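Local coordinates for thioredoxin domain-containing protein (Vibrio parahaemolyticus, PDB 2R5S) that is of unknown function but, as a tetratricopeptide-repeat domain of a thioredoxin-like protein, may belong to a protein with protein-disulfide reductase activity, at residues K81-L84 against H85-A89; E93-R96 against L97-E100. All coordinates share one frame; numbering follows the deposited sequence.

Contact 1. Residues K81-L84 against H85-A89. With EDO (1,2-ethanediol), chain E.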
loop_
_atom_site.group_PDB
_atom_site.type_symbol
_atom_site.label_atom_id
_atom_site.label_comp_id
_atom_site.label_asym_id
_atom_site.label_seq_id
_atom_site.Cartn_x
_atom_site.Cartn_y
_atom_site.Cartn_z
ATOM N N LYS A 81 11.243 2.927 10.636
ATOM C CA LYS A 81 10.376 3.523 9.606
ATOM C C LYS A 81 8.943 3.041 9.716
ATOM O O LYS A 81 8.029 3.856 9.627
ATOM C CB LYS A 81 10.915 3.292 8.203
ATOM C CG LYS A 81 12.104 4.344 7.848
ATOM C CD LYS A 81 12.692 3.951 6.446
ATOM C CE LYS A 81 13.458 5.093 5.927
ATOM N NZ LYS A 81 13.655 4.804 4.452
ATOM N N LEU A 82 8.764 1.733 9.947
ATOM C CA LEU A 82 7.434 1.170 10.060
ATOM C C LEU A 82 6.759 1.734 11.277
ATOM O O LEU A 82 5.598 2.029 11.262
ATOM C CB LEU A 82 7.510 -0.367 10.120
ATOM C CG LEU A 82 6.191 -1.144 10.078
ATOM C CD1 LEU A 82 5.538 -0.830 8.681
ATOM C CD2 LEU A 82 6.381 -2.648 10.293
ATOM N N GLU A 83 7.491 1.923 12.362
ATOM C CA GLU A 83 6.900 2.462 13.592
ATOM C C GLU A 83 6.519 3.928 13.448
ATOM O O GLU A 83 5.436 4.314 13.828
ATOM C CB GLU A 83 7.821 2.257 14.758
ATOM C CG GLU A 83 7.260 2.940 16.038
ATOM C CD GLU A 83 5.911 2.280 16.559
ATOM O OE1 GLU A 83 5.053 3.016 17.133
ATOM O OE2 GLU A 83 5.712 1.031 16.408
ATOM N N LEU A 84 7.376 4.770 12.875
ATOM C CA LEU A 84 6.931 6.117 12.535
ATOM C C LEU A 84 5.703 6.145 11.569
ATOM O O LEU A 84 4.781 6.893 11.798
ATOM C CB LEU A 84 8.107 6.856 11.948
ATOM C CG LEU A 84 9.272 7.099 12.880
ATOM C CD1 LEU A 84 10.364 7.721 12.032
ATOM C CD2 LEU A 84 8.835 8.038 14.022
ATOM N N HIS A 85 5.655 5.293 10.524
ATOM C CA HIS A 85 4.531 5.349 9.592
ATOM C C HIS A 85 3.239 5.004 10.316
ATOM O O HIS A 85 2.180 5.610 10.066
ATOM C CB HIS A 85 4.712 4.400 8.369
ATOM C CG HIS A 85 5.671 4.938 7.349
ATOM N ND1 HIS A 85 5.542 6.202 6.805
ATOM C CD2 HIS A 85 6.815 4.418 6.831
ATOM C CE1 HIS A 85 6.554 6.436 5.987
ATOM N NE2 HIS A 85 7.342 5.371 5.989
ATOM N N GLN A 86 3.328 4.038 11.215
ATOM C CA GLN A 86 2.102 3.524 11.807
ATOM C C GLN A 86 1.567 4.438 12.911
ATOM O O GLN A 86 0.353 4.447 13.177
ATOM C CB GLN A 86 2.212 2.053 12.198
ATOM C CG GLN A 86 3.345 1.650 13.116
ATOM C CD GLN A 86 3.718 0.132 12.996
ATOM O OE1 GLN A 86 3.214 -0.566 12.107
ATOM N NE2 GLN A 86 4.613 -0.356 13.893
ATOM N N GLN A 87 2.442 5.247 13.505
ATOM C CA GLN A 87 1.976 6.313 14.382
ATOM C C GLN A 87 1.277 7.397 13.564
ATOM O O GLN A 87 0.245 7.915 13.968
ATOM C CB GLN A 87 3.104 6.939 15.207
ATOM C CG GLN A 87 3.990 5.956 15.893
ATOM C CD GLN A 87 4.832 6.540 17.044
ATOM O OE1 GLN A 87 5.180 7.751 17.096
ATOM N NE2 GLN A 87 5.195 5.652 17.961
ATOM N N ALA A 88 1.824 7.711 12.392
ATOM C CA ALA A 88 1.268 8.772 11.549
ATOM C C ALA A 88 -0.124 8.453 10.998
ATOM O O ALA A 88 -0.843 9.355 10.564
ATOM C CB ALA A 88 2.240 9.141 10.423
ATOM N N ALA A 89 -0.491 7.175 11.033
ATOM C CA ALA A 89 -1.757 6.684 10.491
ATOM C C ALA A 89 -2.939 6.849 11.476
ATOM O O ALA A 89 -4.084 6.742 11.073
ATOM C CB ALA A 89 -1.612 5.228 10.049
HETATM C C1 EDO E . 2.840 7.748 6.860
HETATM O O1 EDO E . 1.822 6.978 7.558
HETATM C C2 EDO E . 2.538 9.236 7.001
HETATM O O2 EDO E . 2.849 9.983 5.823
#
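K81 O takes the N-H of H85 (N to O 2.9 Å), the first of four i to i+4 bonds that carry the last turns of helix 73-88. Q86 N follows on L82 O at 3.0 Å, Q87 N on E83 O at 3.2 Å and A88 N on L84 O at 3.1 Å, so every carbonyl of 81-84 is used.

On the outer flank, the carboxylate of E83 is held by two glutamine amides. Its OE1 accepts NE2 of Q87 at 2.8 Å through the anti lone pair, one turn further along. Its OE2 accepts NE2 of Q86 at 3.1 Å; this donor stands above the carboxylate plane, although the oxygen lies in the plane of the Q86 amide. The carboxylate plane is steeply inclined to the Q86 amide (75°) and almost perpendicular to that of Q87 (87°). The two bonds, one per oxygen, should limit its rotation. Q86 gets there because chi1 of 55° sets CG between the backbone N and the carbonyl carbon, directing the extended chain back over L82 O. Its other amide atom, OE1, rests 3.6 Å from CG of L82. On another side of the helix, a 1,2-ethanediol, probably from the crystallisation liquor, has C1 at the edge of the H85 ring beside ND1; its O1 lies 2.9 Å from H85 O, a possible hydrogen bond.

Within the tetratricopeptide array, L82 is buried against F56 and Q60 of helix 56-63 and L51 of helix 40-52, and H85 stacks its ring on F56. Past the clearly helical part, A89 O accepts a hydrogen bond from R123, and the diol reaches V121 O, in the link between helices 108-120 and 124-135.

Contact 2. Residues E93-R96 against L97-E100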
loop_
_atom_site.group_PDB
_atom_site.type_symbol
_atom_site.label_atom_id
_atom_site.label_comp_id
_atom_site.label_asym_id
_atom_site.label_seq_id
_atom_site.Cartn_x
_atom_site.Cartn_y
_atom_site.Cartn_z
ATOM N N GLU A 93 -6.454 14.467 13.194
ATOM C CA GLU A 93 -7.130 14.824 11.968
ATOM C C GLU A 93 -7.951 13.666 11.451
ATOM O O GLU A 93 -9.119 13.829 11.170
ATOM C CB GLU A 93 -6.153 15.264 10.881
ATOM C CG GLU A 93 -6.866 16.023 9.784
ATOM C CD GLU A 93 -7.513 17.318 10.337
ATOM O OE1 GLU A 93 -6.857 18.036 11.155
ATOM O OE2 GLU A 93 -8.674 17.619 9.954
ATOM N N LEU A 94 -7.346 12.488 11.349
ATOM C CA LEU A 94 -8.060 11.346 10.753
ATOM C C LEU A 94 -9.273 11.045 11.553
ATOM O O LEU A 94 -10.361 10.862 10.984
ATOM C CB LEU A 94 -7.162 10.107 10.635
ATOM C CG LEU A 94 -6.090 10.319 9.558
ATOM C CD1 LEU A 94 -5.000 9.275 9.734
ATOM C CD2 LEU A 94 -6.684 10.289 8.144
ATOM N N LYS A 95 -9.071 11.005 12.867
ATOM C CA LYS A 95 -10.124 10.847 13.864
ATOM C C LYS A 95 -11.341 11.762 13.638
ATOM O O LYS A 95 -12.479 11.269 13.540
ATOM C CB LYS A 95 -9.554 11.062 15.280
ATOM C CG LYS A 95 -9.805 9.871 16.200
ATOM C CD LYS A 95 -9.282 8.574 15.519
ATOM C CE LYS A 95 -10.193 7.293 15.723
ATOM N NZ LYS A 95 -11.425 7.149 14.825
ATOM N N ARG A 96 -11.100 13.078 13.548
ATOM C CA ARG A 96 -12.190 14.027 13.331
ATOM C C ARG A 96 -12.980 13.818 12.021
ATOM O O ARG A 96 -14.209 13.782 12.041
ATOM C CB ARG A 96 -11.723 15.471 13.478
ATOM C CG ARG A 96 -10.705 15.976 12.500
ATOM C CD ARG A 96 -10.613 17.541 12.553
ATOM N NE ARG A 96 -11.762 18.200 11.959
ATOM C CZ ARG A 96 -11.947 18.390 10.645
ATOM N NH1 ARG A 96 -13.050 18.977 10.207
ATOM N NH2 ARG A 96 -11.051 18.000 9.744
ATOM N N LEU A 97 -12.285 13.658 10.901
ATOM C CA LEU A 97 -12.935 13.402 9.622
ATOM C C LEU A 97 -13.788 12.093 9.691
ATOM O O LEU A 97 -14.931 12.046 9.184
ATOM C CB LEU A 97 -11.895 13.392 8.532
ATOM C CG LEU A 97 -11.468 14.638 7.694
ATOM C CD1 LEU A 97 -11.894 15.987 8.183
ATOM C CD2 LEU A 97 -9.981 14.639 7.464
ATOM N N GLU A 98 -13.263 11.088 10.399
ATOM C CA GLU A 98 -13.983 9.833 10.668
ATOM C C GLU A 98 -15.291 9.999 11.438
ATOM O O GLU A 98 -16.313 9.468 11.014
ATOM C CB GLU A 98 -13.092 8.841 11.408
ATOM C CG GLU A 98 -12.377 7.894 10.495
ATOM C CD GLU A 98 -11.191 7.222 11.148
ATOM O OE1 GLU A 98 -10.600 6.335 10.508
ATOM O OE2 GLU A 98 -10.824 7.584 12.286
ATOM N N GLN A 99 -15.252 10.728 12.570
ATOM C CA GLN A 99 -16.462 11.005 13.369
ATOM C C GLN A 99 -17.448 11.844 12.564
ATOM O O GLN A 99 -18.656 11.617 12.570
ATOM C CB GLN A 99 -16.147 11.745 14.704
ATOM C CG GLN A 99 -14.948 11.236 15.542
ATOM C CD GLN A 99 -14.774 9.717 15.504
ATOM O OE1 GLN A 99 -13.689 9.193 15.159
ATOM N NE2 GLN A 99 -15.847 9.001 15.853
ATOM N N GLU A 100 -16.895 12.833 11.880
ATOM C CA GLU A 100 -17.616 13.683 10.948
ATOM C C GLU A 100 -18.297 12.946 9.773
ATOM O O GLU A 100 -19.378 13.324 9.347
ATOM C CB GLU A 100 -16.666 14.755 10.430
ATOM C CG GLU A 100 -17.255 15.545 9.323
ATOM C CD GLU A 100 -16.549 16.851 9.074
ATOM O OE1 GLU A 100 -15.306 16.885 8.968
ATOM O OE2 GLU A 100 -17.262 17.857 8.944
#
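R96 and E100 run side by side along helix 92-103, in the tetratricopeptide-repeat region, pointing the same way, with guanidinium and carboxylate planes 76° apart. NH1 of R96 is 3.3 Å from OE1 of E100, but that oxygen lies well out of the guanidinium plane and no N-H is aimed at it, making this a salt bridge of charge alone. With E93 the pair forms a salt-bridge network, E93-R96-E100, of i to i+3 and i to i+4 links on the outside of the helix. NH2 of R96 serves E93 OE2, though the modelled separation is too short to trust in detail. With chi1 at 64° and a bend at chi3 (-73°), the guanidinium stands level with its own CA, between the two acids.

A second charged cluster occupies a different side. K95 folds over at chi2, chi3 and chi4, bringing NZ between two acceptors, the carboxylate of E98 and the amide oxygen of Q99. Beneath both clusters the backbone is regular: L97 N bonds to E93 O at 3.2 Å, E98 N to L94 O at 3.0 Å and E100 N to R96 O at 2.9 Å.

The buried face belongs to L94 and L97, which pack on helix 108-120, L94 against Q117 and Y118 and L97 against L114. E98 splits its duties, for its OE1 forms a salt bridge with R123 while OE2 keeps K95. K95 NZ is shared: it meets OE2 of E98 at 2.6 Å, a salt bridge made from above the carboxylate plane, and OE1 of Q99 at 3.1 Å, approached almost straight along that C=O bond.

Overall arrangement
Contacts 1 and 2 each lie within a single helix, 73-88 and 92-103, successive in the chain, and their centres are about 18 Å apart. Contact 1 is mainly a surface contact nearer the centre of the chain; contact 2 is farther out yet partly buried, because two leucines face helix 108-120. Their chemistry also differs: in contact 1 neutral amides hold one carboxylate, whereas contact 2 uses opposite charges in two separate clusters, though in both the polar groups sit largely on the outer side. R123 ties both together, bonding A89 O from contact 1 and E98 OE1 from contact 2. The two also touch directly, where CD1 of L94 packs against A89 O at the turn between the helices.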